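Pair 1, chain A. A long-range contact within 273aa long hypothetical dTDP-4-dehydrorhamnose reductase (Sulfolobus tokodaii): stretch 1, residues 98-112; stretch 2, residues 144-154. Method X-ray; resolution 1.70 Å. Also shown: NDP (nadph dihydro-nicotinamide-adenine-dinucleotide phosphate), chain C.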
# COMPACT_ATOMS: atom_id res chain seq x y z
N ILE A 98 -3.83 22.96 9.93
CA ILE A 98 -5.02 22.53 10.67
C ILE A 98 -4.67 21.54 11.80
O ILE A 98 -5.54 21.02 12.49
CB ILE A 98 -6.15 21.98 9.72
CG1 ILE A 98 -5.66 20.77 8.91
CG2 ILE A 98 -6.67 23.07 8.79
CD1 ILE A 98 -6.82 20.05 8.19
N ASP A 99 -3.38 21.29 11.97
CA ASP A 99 -2.89 20.41 13.03
C ASP A 99 -3.49 18.99 12.88
O ASP A 99 -3.86 18.35 13.85
CB ASP A 99 -3.20 21.01 14.42
CG ASP A 99 -2.50 20.28 15.52
OD1 ASP A 99 -1.36 19.82 15.30
OD2 ASP A 99 -3.06 20.16 16.62
N SER A 100 -3.60 18.54 11.64
CA SER A 100 -4.15 17.21 11.35
C SER A 100 -3.20 16.09 11.79
O SER A 100 -1.98 16.27 11.84
CB SER A 100 -4.38 17.02 9.87
OG SER A 100 -5.50 17.73 9.43
N TYR A 101 -3.78 14.93 12.10
CA TYR A 101 -2.98 13.74 12.35
C TYR A 101 -2.75 13.09 10.98
O TYR A 101 -3.70 12.70 10.33
CB TYR A 101 -3.71 12.81 13.32
CG TYR A 101 -3.12 11.44 13.54
CD1 TYR A 101 -1.76 11.26 13.75
CD2 TYR A 101 -3.95 10.32 13.62
CE1 TYR A 101 -1.23 9.99 13.97
CE2 TYR A 101 -3.42 9.05 13.85
CZ TYR A 101 -2.07 8.91 14.03
OH TYR A 101 -1.52 7.67 14.25
N ILE A 102 -1.49 12.98 10.57
CA ILE A 102 -1.16 12.50 9.23
C ILE A 102 -0.70 11.04 9.28
O ILE A 102 0.24 10.71 10.03
CB ILE A 102 -0.08 13.36 8.61
CG1 ILE A 102 -0.62 14.79 8.41
CG2 ILE A 102 0.42 12.72 7.28
CD1 ILE A 102 0.19 15.62 7.52
N VAL A 103 -1.36 10.17 8.52
CA VAL A 103 -0.98 8.74 8.43
C VAL A 103 -0.62 8.45 6.98
O VAL A 103 -1.49 8.56 6.10
CB VAL A 103 -2.15 7.79 8.87
CG1 VAL A 103 -1.73 6.30 8.72
CG2 VAL A 103 -2.60 8.11 10.30
N HIS A 104 0.64 8.11 6.72
CA HIS A 104 1.09 7.99 5.35
C HIS A 104 1.40 6.51 5.08
O HIS A 104 2.06 5.85 5.89
CB HIS A 104 2.37 8.82 5.13
CG HIS A 104 3.02 8.52 3.83
ND1 HIS A 104 2.43 8.85 2.62
CD2 HIS A 104 4.16 7.85 3.52
CE1 HIS A 104 3.17 8.39 1.63
NE2 HIS A 104 4.24 7.80 2.14
N ILE A 105 0.95 6.00 3.94
CA ILE A 105 1.16 4.58 3.65
C ILE A 105 2.38 4.40 2.76
O ILE A 105 2.55 5.09 1.75
CB ILE A 105 -0.09 3.94 3.00
CG1 ILE A 105 -1.38 4.23 3.81
CG2 ILE A 105 0.16 2.41 2.80
CD1 ILE A 105 -1.35 3.81 5.29
N SER A 106 3.27 3.48 3.14
CA SER A 106 4.48 3.24 2.38
C SER A 106 4.65 1.75 2.03
O SER A 106 3.69 0.96 2.13
CB SER A 106 5.71 3.83 3.09
OG SER A 106 6.87 3.84 2.25
N THR A 107 5.84 1.40 1.57
CA THR A 107 6.05 0.12 0.86
C THR A 107 7.33 -0.62 1.28
O THR A 107 8.36 -0.00 1.56
CB THR A 107 6.03 0.33 -0.70
OG1 THR A 107 6.26 -0.93 -1.37
CG2 THR A 107 7.09 1.36 -1.13
N ASP A 108 7.25 -1.95 1.22
CA ASP A 108 8.40 -2.83 1.36
C ASP A 108 9.44 -2.67 0.25
O ASP A 108 10.60 -3.02 0.44
CB ASP A 108 7.91 -4.29 1.48
CG ASP A 108 7.16 -4.79 0.25
OD1 ASP A 108 6.50 -3.99 -0.47
OD2 ASP A 108 7.21 -6.02 -0.00
N TYR A 109 9.04 -2.09 -0.91
CA TYR A 109 10.00 -1.84 -1.99
C TYR A 109 10.96 -0.66 -1.71
O TYR A 109 11.81 -0.36 -2.52
CB TYR A 109 9.29 -1.64 -3.36
CG TYR A 109 8.79 -2.92 -3.99
CD1 TYR A 109 8.64 -4.10 -3.20
CD2 TYR A 109 8.50 -2.99 -5.35
CE1 TYR A 109 8.18 -5.30 -3.78
CE2 TYR A 109 8.03 -4.19 -5.93
CZ TYR A 109 7.88 -5.33 -5.14
OH TYR A 109 7.41 -6.52 -5.67
N VAL A 110 10.83 -0.00 -0.56
CA VAL A 110 11.93 0.90 -0.16
C VAL A 110 13.20 0.15 0.23
O VAL A 110 14.24 0.78 0.34
CB VAL A 110 11.58 1.90 0.98
CG1 VAL A 110 10.31 2.75 0.65
CG2 VAL A 110 11.46 1.18 2.35
N PHE A 111 13.11 -1.17 0.46
CA PHE A 111 14.31 -1.98 0.84
C PHE A 111 14.94 -2.70 -0.35
O PHE A 111 14.24 -2.97 -1.34
CB PHE A 111 13.94 -2.99 1.94
CG PHE A 111 13.44 -2.33 3.20
CD1 PHE A 111 14.34 -1.69 4.06
CD2 PHE A 111 12.07 -2.33 3.53
CE1 PHE A 111 13.88 -1.04 5.23
CE2 PHE A 111 11.60 -1.74 4.71
CZ PHE A 111 12.50 -1.07 5.56
N ASP A 112 16.24 -3.03 -0.24
CA ASP A 112 16.93 -3.57 -1.41
C ASP A 112 16.66 -5.06 -1.62
O ASP A 112 16.90 -5.60 -2.69
CB ASP A 112 18.44 -3.23 -1.44
CG ASP A 112 19.21 -3.79 -0.28
OD1 ASP A 112 18.77 -4.79 0.30
OD2 ASP A 112 20.32 -3.25 -0.00
N ASP A 144 7.43 14.67 13.75
CA ASP A 144 7.33 14.22 15.14
C ASP A 144 5.99 13.59 15.46
O ASP A 144 5.93 12.59 16.18
CB ASP A 144 7.66 15.36 16.11
CG ASP A 144 9.16 15.61 16.24
OD1 ASP A 144 9.54 16.48 17.06
OD2 ASP A 144 9.95 14.93 15.54
N ASP A 145 4.92 14.12 14.87
CA ASP A 145 3.57 13.64 15.13
C ASP A 145 2.84 12.96 13.95
O ASP A 145 1.62 12.85 13.97
CB ASP A 145 2.71 14.78 15.71
CG ASP A 145 2.58 15.98 14.77
OD1 ASP A 145 3.16 16.00 13.64
OD2 ASP A 145 1.92 16.95 15.20
N SER A 146 3.56 12.48 12.95
CA SER A 146 2.92 11.71 11.85
C SER A 146 3.25 10.23 12.04
O SER A 146 4.17 9.89 12.78
CB SER A 146 3.42 12.14 10.48
OG SER A 146 4.73 11.67 10.27
N LEU A 147 2.52 9.38 11.33
CA LEU A 147 2.77 7.92 11.34
C LEU A 147 2.97 7.46 9.89
O LEU A 147 2.14 7.77 9.03
CB LEU A 147 1.54 7.19 11.89
CG LEU A 147 1.67 5.68 12.00
CD1 LEU A 147 2.84 5.32 12.95
CD2 LEU A 147 0.34 5.08 12.45
N ILE A 148 4.06 6.72 9.65
CA ILE A 148 4.33 6.07 8.35
C ILE A 148 4.05 4.58 8.60
O ILE A 148 4.63 3.97 9.52
CB ILE A 148 5.78 6.25 7.87
CG1 ILE A 148 6.03 7.71 7.42
CG2 ILE A 148 6.12 5.27 6.73
CD1 ILE A 148 7.49 8.10 7.43
N ILE A 149 3.17 4.02 7.79
CA ILE A 149 2.87 2.59 7.85
C ILE A 149 3.45 1.93 6.62
O ILE A 149 2.99 2.20 5.52
CB ILE A 149 1.35 2.32 7.92
CG1 ILE A 149 0.67 3.00 9.12
CG2 ILE A 149 1.10 0.81 7.93
CD1 ILE A 149 -0.83 2.73 9.19
N ARG A 150 4.48 1.07 6.78
CA ARG A 150 5.01 0.36 5.61
C ARG A 150 4.26 -0.97 5.49
O ARG A 150 4.05 -1.67 6.47
CB ARG A 150 6.48 0.07 5.73
CG ARG A 150 7.36 1.30 5.91
CD ARG A 150 8.81 0.99 5.49
NE ARG A 150 9.73 2.13 5.65
CZ ARG A 150 10.64 2.21 6.62
NH1 ARG A 150 10.77 1.23 7.54
NH2 ARG A 150 11.43 3.27 6.68
N THR A 151 3.89 -1.31 4.27
CA THR A 151 3.14 -2.56 4.03
C THR A 151 3.67 -3.23 2.76
O THR A 151 4.56 -2.68 2.07
CB THR A 151 1.63 -2.32 4.04
OG1 THR A 151 0.90 -3.55 4.11
CG2 THR A 151 1.20 -1.55 2.83
N SER A 152 3.13 -4.40 2.45
CA SER A 152 3.69 -5.25 1.39
C SER A 152 2.54 -5.93 0.64
O SER A 152 1.65 -6.48 1.27
CB SER A 152 4.60 -6.31 2.02
OG SER A 152 5.04 -7.26 1.08
N GLY A 153 2.60 -5.93 -0.69
CA GLY A 153 1.76 -6.84 -1.47
C GLY A 153 0.28 -6.72 -1.20
O GLY A 153 -0.44 -7.72 -1.15
N ILE A 154 -0.24 -5.49 -1.06
CA ILE A 154 -1.67 -5.32 -0.88
C ILE A 154 -2.43 -5.96 -2.01
O ILE A 154 -2.17 -5.67 -3.19
CB ILE A 154 -2.11 -3.83 -0.82
CG1 ILE A 154 -1.39 -3.08 0.32
CG2 ILE A 154 -3.63 -3.72 -0.62
CD1 ILE A 154 -1.75 -1.56 0.36
PA NDP C . -4.13 1.36 -5.88
O1A NDP C . -3.32 1.33 -7.11
O2A NDP C . -5.25 0.39 -5.88
O5B NDP C . -4.73 2.80 -5.61
C5B NDP C . -3.99 3.96 -5.94
C4B NDP C . -4.85 5.12 -5.51
O4B NDP C . -4.08 6.31 -5.68
C3B NDP C . -6.15 5.23 -6.28
O3B NDP C . -7.17 5.58 -5.38
C2B NDP C . -5.85 6.41 -7.22
O2B NDP C . -7.05 7.07 -7.50
C1B NDP C . -4.95 7.24 -6.31
N9A NDP C . -4.16 8.20 -7.09
C8A NDP C . -3.13 7.92 -7.94
N7A NDP C . -2.69 9.10 -8.47
C5A NDP C . -3.44 10.09 -7.96
C6A NDP C . -3.44 11.47 -8.16
N6A NDP C . -2.63 12.03 -9.10
N1A NDP C . -4.38 12.20 -7.48
C2A NDP C . -5.30 11.64 -6.60
N3A NDP C . -5.30 10.27 -6.42
C4A NDP C . -4.39 9.53 -7.10
O3 NDP C . -3.04 1.17 -4.70
PN NDP C . -3.22 0.31 -3.34
O1N NDP C . -4.49 0.51 -2.68
O2N NDP C . -2.76 -1.04 -3.75
O5D NDP C . -2.02 0.94 -2.49
C5D NDP C . -2.29 1.78 -1.37
C4D NDP C . -1.01 2.33 -0.75
O4D NDP C . -0.23 1.24 -0.33
C3D NDP C . -0.14 3.13 -1.71
O3D NDP C . 0.48 4.10 -0.90
C2D NDP C . 0.89 2.14 -2.20
O2D NDP C . 2.06 2.80 -2.63
C1D NDP C . 1.08 1.32 -0.89
N1N NDP C . 1.60 -0.02 -1.19
C2N NDP C . 0.98 -0.74 -2.16
C3N NDP C . 1.28 -2.08 -2.38
C7N NDP C . 0.55 -2.82 -3.46
O7N NDP C . 1.02 -4.10 -3.83
N7N NDP C . -0.50 -2.27 -4.05
C4N NDP C . 2.33 -2.78 -1.54
C5N NDP C . 2.99 -1.89 -0.52
C6N NDP C . 2.59 -0.56 -0.39
P2B NDP C . -7.83 6.88 -8.95
O1X NDP C . -9.18 7.37 -8.63
O2X NDP C . -7.77 5.45 -9.36
O3X NDP C . -7.13 7.74 -10.04
O HOH W 1 0.76 19.07 13.66
O HOH W 2 0.37 14.44 12.14
O HOH W 3 -1.07 16.06 14.54
O HOH W 4 4.79 -4.85 -2.27

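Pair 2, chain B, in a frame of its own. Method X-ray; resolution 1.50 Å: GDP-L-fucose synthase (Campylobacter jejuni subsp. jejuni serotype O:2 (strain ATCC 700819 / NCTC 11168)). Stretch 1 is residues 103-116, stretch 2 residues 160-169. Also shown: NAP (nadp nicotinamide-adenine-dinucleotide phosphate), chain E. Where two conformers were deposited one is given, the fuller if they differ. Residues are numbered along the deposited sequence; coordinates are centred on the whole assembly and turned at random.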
# COMPACT_ATOMS: atom_id res chain seq x y z
N VAL B 103 -7.68 21.65 -3.31
CA VAL B 103 -8.34 21.11 -4.52
C VAL B 103 -9.77 20.73 -4.14
O VAL B 103 -10.01 20.18 -3.06
CB VAL B 103 -7.54 19.91 -5.06
CG1 VAL B 103 -8.43 19.04 -5.96
CG2 VAL B 103 -6.27 20.36 -5.75
N LYS B 104 -10.73 21.10 -4.99
CA LYS B 104 -12.14 20.78 -4.71
C LYS B 104 -12.43 19.29 -4.91
O LYS B 104 -13.03 18.69 -4.03
CB LYS B 104 -13.04 21.63 -5.60
CG LYS B 104 -12.90 23.10 -5.30
CD LYS B 104 -13.75 24.00 -6.16
CE LYS B 104 -13.70 25.44 -5.70
NZ LYS B 104 -12.38 26.07 -5.97
N LYS B 105 -12.00 18.71 -6.02
CA LYS B 105 -12.27 17.30 -6.30
C LYS B 105 -11.16 16.71 -7.15
O LYS B 105 -10.54 17.45 -7.94
CB LYS B 105 -13.58 17.21 -7.05
CG LYS B 105 -14.40 15.99 -6.81
CD LYS B 105 -15.85 16.32 -7.13
CE LYS B 105 -16.55 15.02 -7.31
NZ LYS B 105 -17.97 15.25 -7.51
N LEU B 106 -10.89 15.43 -6.95
CA LEU B 106 -9.85 14.69 -7.68
C LEU B 106 -10.44 13.36 -8.12
O LEU B 106 -11.20 12.77 -7.34
CB LEU B 106 -8.66 14.48 -6.72
CG LEU B 106 -7.46 13.69 -7.26
CD1 LEU B 106 -6.17 14.20 -6.62
CD2 LEU B 106 -7.62 12.20 -6.99
N VAL B 107 -10.08 12.94 -9.32
CA VAL B 107 -10.40 11.58 -9.82
C VAL B 107 -9.09 10.86 -10.10
O VAL B 107 -8.21 11.41 -10.75
CB VAL B 107 -11.27 11.63 -11.07
CG1 VAL B 107 -11.35 10.26 -11.73
CG2 VAL B 107 -12.64 12.17 -10.74
N PHE B 108 -8.94 9.69 -9.51
CA PHE B 108 -7.79 8.80 -9.68
C PHE B 108 -8.26 7.56 -10.43
O PHE B 108 -9.39 7.10 -10.21
CB PHE B 108 -7.22 8.41 -8.31
CG PHE B 108 -6.18 7.32 -8.32
CD1 PHE B 108 -5.00 7.48 -9.02
CD2 PHE B 108 -6.34 6.18 -7.54
CE1 PHE B 108 -4.03 6.50 -9.03
CE2 PHE B 108 -5.38 5.19 -7.56
CZ PHE B 108 -4.24 5.35 -8.32
N PHE B 109 -7.41 6.93 -11.20
CA PHE B 109 -7.76 5.70 -11.96
C PHE B 109 -7.03 4.51 -11.37
O PHE B 109 -5.77 4.51 -11.25
CB PHE B 109 -7.46 5.87 -13.43
CG PHE B 109 -8.28 6.98 -14.05
CD1 PHE B 109 -9.58 6.74 -14.46
CD2 PHE B 109 -7.80 8.28 -14.05
CE1 PHE B 109 -10.34 7.78 -14.98
CE2 PHE B 109 -8.57 9.30 -14.57
CZ PHE B 109 -9.85 9.05 -15.01
N GLY B 110 -7.78 3.48 -11.00
CA GLY B 110 -7.24 2.19 -10.60
C GLY B 110 -7.27 1.18 -11.73
O GLY B 110 -7.84 1.48 -12.80
N SER B 111 -6.69 0.02 -11.49
CA SER B 111 -6.58 -1.09 -12.44
C SER B 111 -7.23 -2.32 -11.81
O SER B 111 -7.10 -2.50 -10.59
CB SER B 111 -5.11 -1.35 -12.78
OG SER B 111 -4.94 -2.64 -13.33
N GLY B 112 -7.80 -3.17 -12.63
CA GLY B 112 -8.29 -4.49 -12.19
C GLY B 112 -7.20 -5.32 -11.57
O GLY B 112 -7.52 -6.30 -10.90
N TYR B 113 -5.92 -5.01 -11.78
CA TYR B 113 -4.83 -5.75 -11.10
C TYR B 113 -4.88 -5.49 -9.60
O TYR B 113 -4.17 -6.22 -8.86
CB TYR B 113 -3.46 -5.38 -11.66
CG TYR B 113 -3.15 -5.95 -13.02
CD1 TYR B 113 -3.21 -7.31 -13.27
CD2 TYR B 113 -2.73 -5.13 -14.04
CE1 TYR B 113 -2.88 -7.84 -14.51
CE2 TYR B 113 -2.40 -5.64 -15.29
CZ TYR B 113 -2.50 -6.99 -15.52
OH TYR B 113 -2.16 -7.48 -16.75
N MET B 114 -5.80 -4.63 -9.15
CA MET B 114 -5.97 -4.34 -7.70
C MET B 114 -6.90 -5.39 -7.07
O MET B 114 -7.10 -5.34 -5.84
CB MET B 114 -6.56 -2.94 -7.48
CG MET B 114 -8.06 -2.94 -7.32
SD MET B 114 -8.75 -1.27 -7.19
CE MET B 114 -7.57 -0.35 -8.18
N TYR B 115 -7.44 -6.30 -7.89
CA TYR B 115 -8.35 -7.36 -7.45
C TYR B 115 -7.64 -8.70 -7.40
O TYR B 115 -6.74 -8.97 -8.20
CB TYR B 115 -9.60 -7.41 -8.33
CG TYR B 115 -10.54 -6.26 -8.12
CD1 TYR B 115 -11.16 -5.98 -6.91
CD2 TYR B 115 -10.83 -5.42 -9.20
CE1 TYR B 115 -12.04 -4.92 -6.77
CE2 TYR B 115 -11.72 -4.37 -9.07
CZ TYR B 115 -12.31 -4.10 -7.85
OH TYR B 115 -13.17 -3.07 -7.72
N PRO B 116 -8.10 -9.61 -6.53
CA PRO B 116 -7.51 -10.94 -6.42
C PRO B 116 -7.53 -11.67 -7.78
O PRO B 116 -8.53 -11.58 -8.47
CB PRO B 116 -8.39 -11.68 -5.42
CG PRO B 116 -9.00 -10.58 -4.56
CD PRO B 116 -9.19 -9.42 -5.54
N THR B 160 -12.25 15.46 2.25
CA THR B 160 -11.96 15.68 0.83
C THR B 160 -12.97 14.94 -0.04
O THR B 160 -13.82 14.16 0.48
CB THR B 160 -10.51 15.27 0.50
OG1 THR B 160 -10.34 13.91 0.91
CG2 THR B 160 -9.49 16.11 1.22
N ASN B 161 -12.82 15.12 -1.35
CA ASN B 161 -13.71 14.46 -2.33
C ASN B 161 -12.85 13.92 -3.48
O ASN B 161 -12.82 14.48 -4.55
CB ASN B 161 -14.87 15.34 -2.81
CG ASN B 161 -16.02 15.34 -1.84
OD1 ASN B 161 -16.72 14.34 -1.69
ND2 ASN B 161 -16.22 16.45 -1.15
N PHE B 162 -12.15 12.84 -3.17
CA PHE B 162 -11.16 12.17 -4.03
C PHE B 162 -11.71 10.80 -4.40
O PHE B 162 -11.85 9.94 -3.52
CB PHE B 162 -9.84 12.06 -3.25
CG PHE B 162 -9.14 13.33 -2.83
CD1 PHE B 162 -9.49 14.57 -3.33
CD2 PHE B 162 -8.06 13.24 -1.97
CE1 PHE B 162 -8.79 15.71 -2.94
CE2 PHE B 162 -7.37 14.38 -1.59
CZ PHE B 162 -7.76 15.60 -2.06
N ILE B 163 -12.03 10.61 -5.67
CA ILE B 163 -12.81 9.41 -6.10
C ILE B 163 -11.92 8.55 -6.99
O ILE B 163 -11.27 9.09 -7.89
CB ILE B 163 -14.04 9.86 -6.88
CG1 ILE B 163 -14.83 10.95 -6.16
CG2 ILE B 163 -14.90 8.65 -7.17
CD1 ILE B 163 -15.32 10.53 -4.83
N THR B 164 -11.91 7.23 -6.76
CA THR B 164 -11.15 6.26 -7.56
C THR B 164 -12.11 5.53 -8.50
O THR B 164 -13.10 4.93 -8.00
CB THR B 164 -10.38 5.24 -6.71
OG1 THR B 164 -9.41 6.00 -5.95
CG2 THR B 164 -9.66 4.21 -7.53
N LEU B 165 -11.79 5.52 -9.78
CA LEU B 165 -12.50 4.77 -10.82
C LEU B 165 -11.57 3.68 -11.33
O LEU B 165 -10.41 3.97 -11.64
CB LEU B 165 -12.88 5.71 -11.97
CG LEU B 165 -13.71 6.93 -11.60
CD1 LEU B 165 -14.02 7.77 -12.85
CD2 LEU B 165 -15.00 6.53 -10.90
N VAL B 166 -12.05 2.45 -11.41
CA VAL B 166 -11.19 1.27 -11.68
C VAL B 166 -11.61 0.62 -13.00
O VAL B 166 -12.80 0.32 -13.14
CB VAL B 166 -11.28 0.27 -10.52
CG1 VAL B 166 -10.28 -0.85 -10.68
CG2 VAL B 166 -11.09 0.98 -9.18
N LEU B 167 -10.66 0.36 -13.89
CA LEU B 167 -10.93 -0.26 -15.20
C LEU B 167 -9.93 -1.38 -15.47
O LEU B 167 -8.91 -1.50 -14.78
CB LEU B 167 -10.87 0.79 -16.32
CG LEU B 167 -9.55 1.54 -16.49
CD1 LEU B 167 -9.30 1.81 -17.96
CD2 LEU B 167 -9.54 2.84 -15.72
N ASN B 168 -10.22 -2.16 -16.52
CA ASN B 168 -9.38 -3.30 -16.91
C ASN B 168 -8.51 -3.02 -18.15
O ASN B 168 -7.33 -3.32 -18.09
CB ASN B 168 -10.26 -4.53 -17.15
CG ASN B 168 -10.62 -5.17 -15.82
OD1 ASN B 168 -9.74 -5.35 -14.98
ND2 ASN B 168 -11.87 -5.60 -15.68
N ASN B 169 -9.09 -2.55 -19.26
CA ASN B 169 -8.31 -2.37 -20.52
C ASN B 169 -8.83 -1.13 -21.22
O ASN B 169 -10.00 -1.07 -21.54
CB ASN B 169 -8.39 -3.54 -21.51
CG ASN B 169 -7.80 -4.82 -20.97
OD1 ASN B 169 -6.59 -4.96 -20.90
ND2 ASN B 169 -8.69 -5.71 -20.54
PA NAP E . -0.44 6.09 -20.29
O1A NAP E . 0.54 4.99 -19.98
O2A NAP E . -0.95 6.18 -21.71
O5B NAP E . 0.16 7.51 -19.96
C5B NAP E . 0.78 7.76 -18.70
C4B NAP E . 1.30 9.17 -18.75
O4B NAP E . 1.84 9.46 -17.44
C3B NAP E . 2.42 9.40 -19.77
O3B NAP E . 2.08 10.50 -20.61
C2B NAP E . 3.65 9.65 -18.90
O2B NAP E . 4.55 10.63 -19.43
C1B NAP E . 3.02 10.21 -17.63
N9A NAP E . 3.89 10.04 -16.48
C8A NAP E . 4.37 8.87 -15.96
N7A NAP E . 5.23 9.04 -14.99
C5A NAP E . 5.35 10.41 -14.88
C6A NAP E . 6.14 11.22 -14.04
N6A NAP E . 7.02 10.75 -13.15
N1A NAP E . 6.02 12.56 -14.20
C2A NAP E . 5.17 13.03 -15.12
N3A NAP E . 4.39 12.36 -15.97
C4A NAP E . 4.54 11.04 -15.80
O3 NAP E . -1.68 5.97 -19.30
PN NAP E . -3.14 5.44 -19.61
O1N NAP E . -3.02 4.15 -20.32
O2N NAP E . -3.88 6.56 -20.22
O5D NAP E . -3.68 5.18 -18.11
C5D NAP E . -4.38 6.18 -17.41
C4D NAP E . -4.78 5.62 -16.08
O4D NAP E . -5.69 4.51 -16.27
C3D NAP E . -3.62 5.09 -15.23
O3D NAP E . -3.86 5.32 -13.83
C2D NAP E . -3.65 3.62 -15.56
O2D NAP E . -2.99 2.80 -14.60
C1D NAP E . -5.14 3.36 -15.63
N1N NAP E . -5.43 2.13 -16.39
C2N NAP E . -5.10 2.00 -17.71
C3N NAP E . -5.29 0.83 -18.36
C7N NAP E . -4.93 0.64 -19.79
O7N NAP E . -5.30 -0.41 -20.37
N7N NAP E . -4.24 1.60 -20.40
C4N NAP E . -5.92 -0.29 -17.68
C5N NAP E . -6.28 -0.07 -16.30
C6N NAP E . -5.98 1.04 -15.71
P2B NAP E . 5.59 10.23 -20.60
O1X NAP E . 4.73 10.17 -21.83
O2X NAP E . 6.27 8.98 -20.25
O3X NAP E . 6.58 11.41 -20.61
O HOH W 5 -11.52 17.73 -1.76
O HOH W 6 -15.77 18.89 -3.36
O HOH W 7 -5.87 -3.56 -15.77

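Each pair sets two neighbouring parallel strands side by side, their directions about 30° apart, and the backbone of 14 central residues superposes with an RMSD of 0.4 Å. The backbone ladder is common to both. In pair 1, His A104 N donates to Leu A147 O (2.8 Å) and Ile A149 N to His A104 O (2.9 Å); in pair 2, Phe B108 N donates to Ile B163 O and Leu B165 N to Phe B108 O, both at 2.9 Å. After each first strand comes a short 3-10 segment, pinned in the same way: Tyr A109 N donates to Thr A107 OG1, and Tyr B113 N to Ser B111 OG, each at 3.0 Å. A hydroxyl on a short side chain suits this place, since it can reach the backbone two residues on.

On one face, Val A103 and Val B107 coincide almost exactly. Branched at CB, valine is at home in a strand, and each packs against the residue two places beyond its bridge partner, the next on the same face: Val A103 CG1 lies 3.7 Å from Ile A149 CD1, Val B107 CG1 3.8 Å from Leu B165 CD1. The next position differs in bulk, yet both residues span the same two partners. Ile A105 does so with its two branches, CD1 to Ile A149 CB and CG2 to Thr A151 CG2, both 4.1 Å; Phe B109 does so with its ring, CE1 to Leu B165 CD1 (4.3 Å) and CD1 to Leu B167 CD2 (4.1 Å). Thr A151, matching Leu B167, makes a contact of similar extent.

The other face carries planar rings at His A104 and Phe B108. Each presents its edge to the neighbouring strand: to Ile A148 CG1, 4.3 Å from His A104 CD2, and to Thr B164 OG1, 3.5 Å from Phe B108 CD2. That threonine hydroxyl is buried without a hydrogen-bonding partner.

Further along this face the solutions diverge. Ser A106 sits beside Arg A150, with its CB 4.1 Å from Arg A150 CG. The long arginine extends to Phe A111, whose CZ lies over one face of the guanidinium, 3.5 Å from Arg A150 NH1; the polar nitrogens are satisfied elsewhere in the structure. In pair 2 the match is Gly B110 beside Val B166. A CB on Gly B110 would clash with Met B114 CE, which instead packs 3.7 Å from Val B166 CG1, with Tyr B115 CE2 4.1 Å from that same methyl.

At the turn, Asp A108 OD2 accepts a hydrogen bond from Ser A152 OG (2.7 Å). Its counterpart, Gly B112, leaves room for Asn B168: Asn B168 OD1 approaches Gly B112 CA to 3.3 Å, where a CB would collide with it.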